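Local coordinates for putative endo-1,4-beta-xylanase (Bacteroides thetaiotaomicron VPI-5482, PDB 5MSX), which is a family 43 glycoside hydrolase that probably hydrolyses O-glycosidic bonds, consistent with an arabinofuranosidase acting on plant pectin, at residues Ser365-Ala370 and Pro451-Trp456; Ser331-Pro336 and Tyr352-Phe357; Ser374-Ile379 and Lys445-Val450. One frame throughout, in Å; residues are numbered along the deposited sequence.

Contact 1 of 3, residues Ser365-Ala370 and Pro451-Trp456; sequences SRWMAA and PGIWEW. With CA (calcium ion), chain T.
R366 lies along the indole of W454, and the two side chains point the same way. The CD methylene of R366 sits over one face of the six-membered ring of W454, 3.7 Å from its centroid and 18° off the normal, a CH-pi contact. The guanidinium plane is turned only 11° from the ring plane. CG of R366 lies between its backbone N and carbonyl carbon (chi1 45°), and from there the chain runs extended to NE, which carries the methylenes across the ring. E351 holds NE in a salt bridge.

W367 meets I453 differently. CG1 of I453 comes to the edge of the W367 ring, in its plane, 3.9 Å from CE3. P451 O and the amide N of A369 lie over one face of the same ring, toward its rim. W367 NE1 hydrogen-bonds to the backbone O of S332.

W367 and I453 form an antiparallel hydrogen-bonded pair. W367 N to I453 O is 2.9 Å and I453 N to W367 O is 3.0 Å. A straighter bond, from A369 N to P451 O, follows at 3.0 Å. A side chain at G452 would run into SD of M368.

Beyond this pairing both segments bind calcium. S365 gives O and OG, W454 gives O at 2.4 Å from the ion, and E455 gives OE2. F357, D360 and A362 complete the site of this F5/8 type C domain. S365 O and W454 O stand 3.1 Å apart without a hydrogen bond. Their shared metal probably offsets the repulsion between these oxygens and fixes this end of the strand pair.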
loop_
_atom_site.group_PDB
_atom_site.type_symbol
_atom_site.label_atom_id
_atom_site.label_comp_id
_atom_site.label_asym_id
_atom_site.label_seq_id
_atom_site.Cartn_x
_atom_site.Cartn_y
_atom_site.Cartn_z
ATOM N N SER C 365 39.524 14.437 -11.813
ATOM C CA SER C 365 40.260 15.238 -12.777
ATOM C C SER C 365 39.683 15.176 -14.188
ATOM O O SER C 365 39.117 14.153 -14.606
ATOM C CB SER C 365 41.695 14.780 -12.815
ATOM O OG SER C 365 41.813 13.461 -13.296
ATOM N N ARG C 366 39.864 16.268 -14.925
ATOM C CA ARG C 366 39.348 16.388 -16.271
ATOM C C ARG C 366 40.271 17.213 -17.161
ATOM O O ARG C 366 40.899 18.187 -16.700
ATOM C CB ARG C 366 37.976 17.079 -16.241
ATOM C CG ARG C 366 37.973 18.293 -15.339
ATOM C CD ARG C 366 36.634 18.960 -15.300
ATOM N NE ARG C 366 36.725 20.070 -14.380
ATOM C CZ ARG C 366 35.904 21.102 -14.343
ATOM N NH1 ARG C 366 34.873 21.169 -15.152
ATOM N NH2 ARG C 366 36.119 22.061 -13.468
ATOM N N TRP C 367 40.314 16.829 -18.439
ATOM C CA TRP C 367 40.761 17.739 -19.516
ATOM C C TRP C 367 39.644 18.706 -19.782
ATOM O O TRP C 367 38.473 18.321 -19.748
ATOM C CB TRP C 367 41.100 16.982 -20.803
ATOM C CG TRP C 367 41.239 17.855 -22.034
ATOM C CD1 TRP C 367 42.205 18.787 -22.270
ATOM C CD2 TRP C 367 40.381 17.874 -23.176
ATOM N NE1 TRP C 367 42.006 19.392 -23.485
ATOM C CE2 TRP C 367 40.906 18.842 -24.077
ATOM C CE3 TRP C 367 39.237 17.143 -23.553
ATOM C CZ2 TRP C 367 40.312 19.124 -25.328
ATOM C CZ3 TRP C 367 38.626 17.432 -24.815
ATOM C CH2 TRP C 367 39.174 18.424 -25.676
ATOM N N MET C 368 39.993 19.962 -20.034
ATOM C CA MET C 368 39.072 20.943 -20.578
ATOM C C MET C 368 39.781 21.758 -21.662
ATOM O O MET C 368 40.894 22.266 -21.448
ATOM C CB MET C 368 38.571 21.900 -19.494
ATOM C CG MET C 368 37.705 21.254 -18.413
ATOM S SD MET C 368 36.045 20.930 -19.000
ATOM C CE MET C 368 35.363 22.564 -19.160
ATOM N N ALA C 369 39.135 21.876 -22.823
ATOM C CA ALA C 369 39.578 22.780 -23.887
ATOM C C ALA C 369 39.476 24.234 -23.420
ATOM O O ALA C 369 38.618 24.568 -22.568
ATOM C CB ALA C 369 38.720 22.579 -25.135
ATOM N N ALA C 370 40.323 25.105 -23.983
ATOM C CA ALA C 370 40.251 26.535 -23.676
ATOM C C ALA C 370 38.920 27.130 -24.147
ATOM O O ALA C 370 38.327 26.666 -25.129
ATOM C CB ALA C 370 41.420 27.290 -24.282
ATOM N N PRO C 451 33.204 21.111 -23.919
ATOM C CA PRO C 451 34.341 20.426 -24.512
ATOM C C PRO C 451 35.388 19.951 -23.476
ATOM O O PRO C 451 36.459 20.554 -23.338
ATOM C CB PRO C 451 34.899 21.485 -25.486
ATOM C CG PRO C 451 34.598 22.785 -24.821
ATOM C CD PRO C 451 33.275 22.575 -24.118
ATOM N N GLY C 452 35.070 18.867 -22.761
ATOM C CA GLY C 452 35.944 18.325 -21.743
ATOM C C GLY C 452 35.628 16.899 -21.391
ATOM O O GLY C 452 34.522 16.438 -21.641
ATOM N N ILE C 453 36.608 16.208 -20.814
ATOM C CA ILE C 453 36.517 14.796 -20.510
ATOM C C ILE C 453 37.095 14.503 -19.106
ATOM O O ILE C 453 38.295 14.786 -18.829
ATOM C CB ILE C 453 37.306 13.958 -21.555
ATOM C CG1 ILE C 453 36.787 14.209 -22.984
ATOM C CG2 ILE C 453 37.214 12.477 -21.234
ATOM C CD1 ILE C 453 37.451 13.332 -24.036
ATOM N N TRP C 454 36.247 13.917 -18.245
ATOM C CA TRP C 454 36.680 13.302 -16.969
ATOM C C TRP C 454 37.494 12.018 -17.163
ATOM O O TRP C 454 38.566 11.846 -16.571
ATOM C CB TRP C 454 35.461 12.956 -16.098
ATOM C CG TRP C 454 34.612 14.088 -15.644
ATOM C CD1 TRP C 454 33.390 14.422 -16.114
ATOM C CD2 TRP C 454 34.917 15.029 -14.601
ATOM N NE1 TRP C 454 32.894 15.509 -15.434
ATOM C CE2 TRP C 454 33.823 15.920 -14.514
ATOM C CE3 TRP C 454 36.024 15.222 -13.755
ATOM C CZ2 TRP C 454 33.791 16.988 -13.600
ATOM C CZ3 TRP C 454 36.005 16.270 -12.869
ATOM C CH2 TRP C 454 34.883 17.129 -12.774
ATOM N N GLU C 455 36.966 11.095 -17.964
ATOM C CA GLU C 455 37.600 9.784 -18.184
ATOM C C GLU C 455 37.316 9.266 -19.581
ATOM O O GLU C 455 36.195 9.389 -20.071
ATOM C CB GLU C 455 37.152 8.720 -17.153
ATOM C CG GLU C 455 37.902 8.752 -15.818
ATOM C CD GLU C 455 39.420 8.684 -16.002
ATOM O OE1 GLU C 455 39.888 7.727 -16.652
ATOM O OE2 GLU C 455 40.150 9.598 -15.542
ATOM N N TRP C 456 38.334 8.675 -20.204
ATOM C CA TRP C 456 38.215 8.119 -21.548
ATOM C C TRP C 456 38.882 6.772 -21.479
ATOM O O TRP C 456 40.106 6.674 -21.359
ATOM C CB TRP C 456 38.862 9.031 -22.588
ATOM C CG TRP C 456 38.805 8.569 -24.036
ATOM C CD1 TRP C 456 37.996 7.603 -24.574
ATOM C CD2 TRP C 456 39.580 9.090 -25.129
ATOM N NE1 TRP C 456 38.244 7.469 -25.925
ATOM C CE2 TRP C 456 39.206 8.374 -26.291
ATOM C CE3 TRP C 456 40.566 10.081 -25.236
ATOM C CZ2 TRP C 456 39.771 8.634 -27.550
ATOM C CZ3 TRP C 456 41.125 10.338 -26.485
ATOM C CH2 TRP C 456 40.728 9.612 -27.625
HETATM CA CA CA T . 40.357 12.100 -14.965
#

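Contact 2 of 3, residues Ser331-Pro336 and Tyr352-Phe357; sequences SSIEVP and YFVPSF. With CA (calcium ion), chain T.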
loop_
_atom_site.group_PDB
_atom_site.type_symbol
_atom_site.label_atom_id
_atom_site.label_comp_id
_atom_site.label_asym_id
_atom_site.label_seq_id
_atom_site.Cartn_x
_atom_site.Cartn_y
_atom_site.Cartn_z
ATOM N N SER C 331 43.784 19.937 -28.852
ATOM C CA SER C 331 43.742 21.208 -29.563
ATOM C C SER C 331 44.031 22.417 -28.686
ATOM O O SER C 331 44.557 23.409 -29.165
ATOM C CB SER C 331 42.368 21.391 -30.211
ATOM O OG SER C 331 41.321 21.466 -29.259
ATOM N N SER C 332 43.630 22.346 -27.417
ATOM C CA SER C 332 43.939 23.372 -26.445
ATOM C C SER C 332 43.749 22.836 -25.029
ATOM O O SER C 332 43.249 21.714 -24.817
ATOM C CB SER C 332 43.054 24.599 -26.649
ATOM O OG SER C 332 41.715 24.334 -26.294
ATOM N N ILE C 333 44.179 23.655 -24.073
ATOM C CA ILE C 333 44.096 23.364 -22.650
ATOM C C ILE C 333 43.633 24.646 -21.980
ATOM O O ILE C 333 44.237 25.713 -22.208
ATOM C CB ILE C 333 45.459 22.930 -22.079
ATOM C CG1 ILE C 333 45.980 21.694 -22.834
ATOM C CG2 ILE C 333 45.355 22.662 -20.580
ATOM C CD1 ILE C 333 47.424 21.356 -22.555
ATOM N N GLU C 334 42.553 24.560 -21.186
ATOM C CA GLU C 334 42.110 25.695 -20.414
ATOM C C GLU C 334 43.168 26.075 -19.377
ATOM O O GLU C 334 43.844 25.220 -18.805
ATOM C CB GLU C 334 40.749 25.432 -19.727
ATOM C CG GLU C 334 40.102 26.670 -19.093
ATOM C CD GLU C 334 39.998 27.863 -20.064
ATOM O OE1 GLU C 334 38.932 28.039 -20.686
ATOM O OE2 GLU C 334 40.988 28.630 -20.233
ATOM N N VAL C 335 43.296 27.374 -19.147
ATOM C CA VAL C 335 44.197 27.923 -18.115
ATOM C C VAL C 335 43.776 27.451 -16.689
ATOM O O VAL C 335 42.587 27.258 -16.453
ATOM C CB VAL C 335 44.214 29.479 -18.235
ATOM C CG1 VAL C 335 42.874 30.101 -17.820
ATOM C CG2 VAL C 335 45.350 30.091 -17.442
ATOM N N PRO C 336 44.736 27.272 -15.751
ATOM C CA PRO C 336 44.370 26.799 -14.411
ATOM C C PRO C 336 43.346 27.673 -13.695
ATOM O O PRO C 336 43.308 28.906 -13.897
ATOM C CB PRO C 336 45.692 26.817 -13.640
ATOM C CG PRO C 336 46.749 26.728 -14.689
ATOM C CD PRO C 336 46.205 27.437 -15.876
ATOM N N TYR C 352 43.978 22.121 -12.594
ATOM C CA TYR C 352 44.560 22.133 -13.926
ATOM C C TYR C 352 43.679 21.297 -14.832
ATOM O O TYR C 352 42.854 20.484 -14.362
ATOM C CB TYR C 352 45.977 21.552 -13.897
ATOM C CG TYR C 352 46.930 22.349 -13.033
ATOM C CD1 TYR C 352 47.593 23.467 -13.550
ATOM C CD2 TYR C 352 47.165 22.000 -11.692
ATOM C CE1 TYR C 352 48.447 24.230 -12.762
ATOM C CE2 TYR C 352 48.026 22.757 -10.891
ATOM C CZ TYR C 352 48.657 23.872 -11.430
ATOM O OH TYR C 352 49.514 24.627 -10.666
ATOM N N PHE C 353 43.893 21.470 -16.135
ATOM C CA PHE C 353 42.973 20.967 -17.158
ATOM C C PHE C 353 43.686 20.212 -18.261
ATOM O O PHE C 353 43.188 20.155 -19.388
ATOM C CB PHE C 353 42.136 22.124 -17.702
ATOM C CG PHE C 353 41.263 22.747 -16.666
ATOM C CD1 PHE C 353 40.211 22.016 -16.094
ATOM C CD2 PHE C 353 41.498 24.052 -16.210
ATOM C CE1 PHE C 353 39.397 22.576 -15.115
ATOM C CE2 PHE C 353 40.679 24.621 -15.225
ATOM C CZ PHE C 353 39.628 23.873 -14.672
ATOM N N VAL C 354 44.817 19.595 -17.914
ATOM C CA VAL C 354 45.688 18.959 -18.890
ATOM C C VAL C 354 45.086 17.678 -19.501
ATOM O O VAL C 354 44.316 16.987 -18.831
ATOM C CB VAL C 354 47.109 18.696 -18.344
ATOM C CG1 VAL C 354 47.787 20.021 -17.954
ATOM C CG2 VAL C 354 47.134 17.691 -17.197
ATOM N N PRO C 355 45.433 17.359 -20.770
ATOM C CA PRO C 355 44.913 16.167 -21.475
ATOM C C PRO C 355 45.122 14.827 -20.758
ATOM O O PRO C 355 44.257 13.965 -20.819
ATOM C CB PRO C 355 45.700 16.178 -22.798
ATOM C CG PRO C 355 46.111 17.602 -22.985
ATOM C CD PRO C 355 46.430 18.067 -21.594
ATOM N N SER C 356 46.262 14.636 -20.100
ATOM C CA SER C 356 46.501 13.409 -19.331
ATOM C C SER C 356 45.446 13.160 -18.232
ATOM O O SER C 356 45.258 12.012 -17.804
ATOM C CB SER C 356 47.904 13.412 -18.732
ATOM O OG SER C 356 48.035 14.524 -17.859
ATOM N N PHE C 357 44.770 14.220 -17.782
ATOM C CA PHE C 357 43.611 14.069 -16.875
ATOM C C PHE C 357 42.414 13.327 -17.530
ATOM O O PHE C 357 41.613 12.738 -16.820
ATOM C CB PHE C 357 43.168 15.417 -16.264
ATOM C CG PHE C 357 44.123 16.003 -15.212
ATOM C CD1 PHE C 357 45.192 15.277 -14.662
ATOM C CD2 PHE C 357 43.888 17.296 -14.721
ATOM C CE1 PHE C 357 46.008 15.831 -13.690
ATOM C CE2 PHE C 357 44.703 17.851 -13.740
ATOM C CZ PHE C 357 45.762 17.122 -13.227
HETATM CA CA CA T . 40.357 12.100 -14.965
HETATM O O HOH W 1 45.247 23.792 -17.056
#
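E334 O takes a hydrogen bond from a water at 2.7 Å, and the same water accepts a hydrogen bond from F353 N at 2.8 Å. This water is the polar bridge between two antiparallel-running loops at the edge of the F5/8 type C beta-sandwich. No direct hydrogen bond joins them.

E334 and F353 lie side by side. CB of E334 packs against CD2 of F353 at 3.9 Å. The carboxylate then turns away, its plane 83° from the ring. CG of E334 is anti to its backbone N (chi1 -170°) and the chain bends at chi2, which brings OE2 back to V335 N. V335 N to E334 OE2 is 2.8 Å, and OE2 uses its anti lone pair. The other oxygen, OE1, is hydrogen-bonded to A371 N, so both carboxylate oxygens have a partner.

The F353 ring presents its edge to the other loop. V335 O lies in the ring plane, 3.4 Å from CD2 of F353. This suits the slightly positive hydrogens of the rim. The ring is buried, and R366 and M368 also touch it.

Apolar contacts flank the water bridge. I333 crosses P355 at about a right angle, with CD1 of I333 3.6 Å from CD of P355. CG2 of I333 reaches the carbonyl oxygen of F353. CG of P336 touches the Y352 ring obliquely, at CD1 and CE1.

Farther along, F357 N bonds back to V354 O, closing a short turn. CG2 of V354 sits over the centre of the F357 ring, and Y352 O lies at its edge. The turn ends at calcium, with F357 O 2.3 Å from the ion.

Contact 3 of 3, residues Ser374-Ile379 and Lys445-Val450; sequences SINPWI and KILKGV
N376 reaches across to K445 and L447 with the two ends of its amide. OD1 of N376 lies 3.3 Å from CD2 of L447, a plain van der Waals touch, and these two side chains run alongside each other. ND2 of N376 is 3.6 Å from NZ of K445, without a hydrogen bond, and also lies by CD. The N376 and K445 chains cross at a slant. CG of N376 is anti to the carbonyl carbon (chi1 -66°), which swings the amide back toward the strand. An alanine here would remove the amide and is likely to leave CD2 of L447 and the bent end of K445 without their neighbour.

Next to it, P377 makes the polar link. I446 N bonds to P377 O at 3.0 Å and 168°, with the donor nearly in line with the carbonyl. CA of K445 gives the same oxygen a weaker CA-H...O contact. The P377 ring then lies by I446, with CD of P377 3.6 Å from I446 O and CG facing CB. W378 and K445 form an antiparallel non-hydrogen-bonded pair, and CB of W378 is 4.0 Å from CG of K445.

A second shell sets these groups. S331 hydrogen-bonds to W378 through its backbone and its OG and also packs on P377, while A369 touches the same proline. W367 touches the side chains of I446 and I379. On the other flank K445 and L447 pair with strand 403-410, where L447 and K448 both face A404 in a classic beta bulge. Strand 378-383 thus joins strand 438-448 in the antiparallel beta-sandwich typical of F5/8 type C, or discoidin, domains.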
loop_
_atom_site.group_PDB
_atom_site.type_symbol
_atom_site.label_atom_id
_atom_site.label_comp_id
_atom_site.label_asym_id
_atom_site.label_seq_id
_atom_site.Cartn_x
_atom_site.Cartn_y
_atom_site.Cartn_z
ATOM N N SER C 374 36.268 26.884 -29.242
ATOM C CA SER C 374 34.903 26.356 -29.305
ATOM C C SER C 374 34.462 25.799 -30.676
ATOM O O SER C 374 33.271 25.607 -30.880
ATOM C CB SER C 374 33.935 27.452 -28.865
ATOM O OG SER C 374 33.949 28.517 -29.796
ATOM N N ILE C 375 35.389 25.538 -31.603
ATOM C CA ILE C 375 35.047 25.010 -32.943
ATOM C C ILE C 375 35.820 23.715 -33.190
ATOM O O ILE C 375 37.025 23.749 -33.437
ATOM C CB ILE C 375 35.388 26.032 -34.063
ATOM C CG1 ILE C 375 34.492 27.276 -33.967
ATOM C CG2 ILE C 375 35.256 25.405 -35.455
ATOM C CD1 ILE C 375 35.137 28.515 -34.546
ATOM N N ASN C 376 35.130 22.577 -33.161
ATOM C CA ASN C 376 35.804 21.259 -33.151
ATOM C C ASN C 376 37.077 21.227 -32.278
ATOM O O ASN C 376 38.180 20.998 -32.798
ATOM C CB ASN C 376 36.165 20.795 -34.572
ATOM C CG ASN C 376 34.959 20.510 -35.420
ATOM O OD1 ASN C 376 33.832 20.891 -35.093
ATOM N ND2 ASN C 376 35.191 19.835 -36.533
ATOM N N PRO C 377 36.933 21.478 -30.958
ATOM C CA PRO C 377 38.018 21.095 -30.057
ATOM C C PRO C 377 38.245 19.604 -30.168
ATOM O O PRO C 377 37.295 18.862 -30.424
ATOM C CB PRO C 377 37.486 21.464 -28.663
ATOM C CG PRO C 377 36.028 21.706 -28.821
ATOM C CD PRO C 377 35.826 22.135 -30.241
ATOM N N TRP C 378 39.483 19.160 -30.004
ATOM C CA TRP C 378 39.770 17.750 -30.142
ATOM C C TRP C 378 40.876 17.293 -29.217
ATOM O O TRP C 378 41.682 18.093 -28.728
ATOM C CB TRP C 378 40.092 17.403 -31.605
ATOM C CG TRP C 378 41.219 18.211 -32.193
ATOM C CD1 TRP C 378 41.103 19.288 -33.021
ATOM C CD2 TRP C 378 42.624 18.003 -31.988
ATOM N NE1 TRP C 378 42.346 19.761 -33.344
ATOM C CE2 TRP C 378 43.299 18.989 -32.731
ATOM C CE3 TRP C 378 43.377 17.072 -31.253
ATOM C CZ2 TRP C 378 44.703 19.090 -32.752
ATOM C CZ3 TRP C 378 44.763 17.167 -31.267
ATOM C CH2 TRP C 378 45.415 18.180 -32.008
ATOM N N ILE C 379 40.891 15.983 -28.987
ATOM C CA ILE C 379 41.909 15.313 -28.181
ATOM C C ILE C 379 42.265 14.006 -28.879
ATOM O O ILE C 379 41.410 13.402 -29.517
ATOM C CB ILE C 379 41.394 15.086 -26.720
ATOM C CG1 ILE C 379 42.455 14.409 -25.852
ATOM C CG2 ILE C 379 40.077 14.310 -26.692
ATOM C CD1 ILE C 379 42.227 14.580 -24.349
ATOM N N LYS C 445 36.437 14.595 -31.821
ATOM C CA LYS C 445 36.166 16.008 -32.055
ATOM C C LYS C 445 34.806 16.291 -31.459
ATOM O O LYS C 445 33.867 15.571 -31.731
ATOM C CB LYS C 445 36.146 16.350 -33.555
ATOM C CG LYS C 445 37.436 16.062 -34.311
ATOM C CD LYS C 445 37.439 16.721 -35.697
ATOM C CE LYS C 445 36.685 15.882 -36.718
ATOM N NZ LYS C 445 36.182 16.689 -37.867
ATOM N N ILE C 446 34.688 17.356 -30.684
ATOM C CA ILE C 446 33.454 17.660 -29.998
ATOM C C ILE C 446 32.709 18.711 -30.803
ATOM O O ILE C 446 33.237 19.782 -31.069
ATOM C CB ILE C 446 33.709 18.110 -28.537
ATOM C CG1 ILE C 446 34.493 17.019 -27.800
ATOM C CG2 ILE C 446 32.390 18.393 -27.817
ATOM C CD1 ILE C 446 34.885 17.341 -26.376
ATOM N N LEU C 447 31.465 18.394 -31.156
ATOM C CA LEU C 447 30.632 19.229 -32.013
ATOM C C LEU C 447 29.620 20.040 -31.233
ATOM O O LEU C 447 29.384 21.195 -31.571
ATOM C CB LEU C 447 29.927 18.350 -33.047
ATOM C CG LEU C 447 30.851 17.620 -34.045
ATOM C CD1 LEU C 447 30.120 16.455 -34.717
ATOM C CD2 LEU C 447 31.397 18.599 -35.076
ATOM N N LYS C 448 29.014 19.436 -30.206
ATOM C CA LYS C 448 28.176 20.154 -29.244
ATOM C C LYS C 448 28.398 19.601 -27.828
ATOM O O LYS C 448 28.871 18.476 -27.648
ATOM C CB LYS C 448 26.711 20.052 -29.646
ATOM N N GLY C 449 28.050 20.411 -26.835
ATOM C CA GLY C 449 28.269 20.106 -25.419
ATOM C C GLY C 449 29.578 20.676 -24.896
ATOM O O GLY C 449 30.427 21.140 -25.656
ATOM N N VAL C 450 29.747 20.633 -23.579
ATOM C CA VAL C 450 30.950 21.173 -22.949
ATOM C C VAL C 450 32.173 20.395 -23.411
ATOM O O VAL C 450 32.178 19.178 -23.349
ATOM C CB VAL C 450 30.824 21.193 -21.423
ATOM C CG1 VAL C 450 32.163 21.470 -20.747
ATOM C CG2 VAL C 450 29.784 22.217 -21.042
#

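How the contacts relate
Contacts 1 and 2 share one calcium ion, and their centres are 7 Å apart. Four protein atoms of contact 1 and one of contact 2 bind it; D360 and A362 complete the set. M368 O to E334 N and A370 N to S332 OG, both 2.8 Å, probably join the two contacts by hydrogen bonds. Contact 3 lies about 11 Å from contact 1 and 14 Å from contact 2, centre to centre. CB of P451 packs on CG of P377 at 3.5 Å, and CA of P451 lies 3.6 Å from CD1 of I446. The predicted proton acceptor D36, proton donor E200 and pKa-modulating D154 belong to the family 43 range, whereas contact 3 and contact 1 lie within the F5/8 type C range.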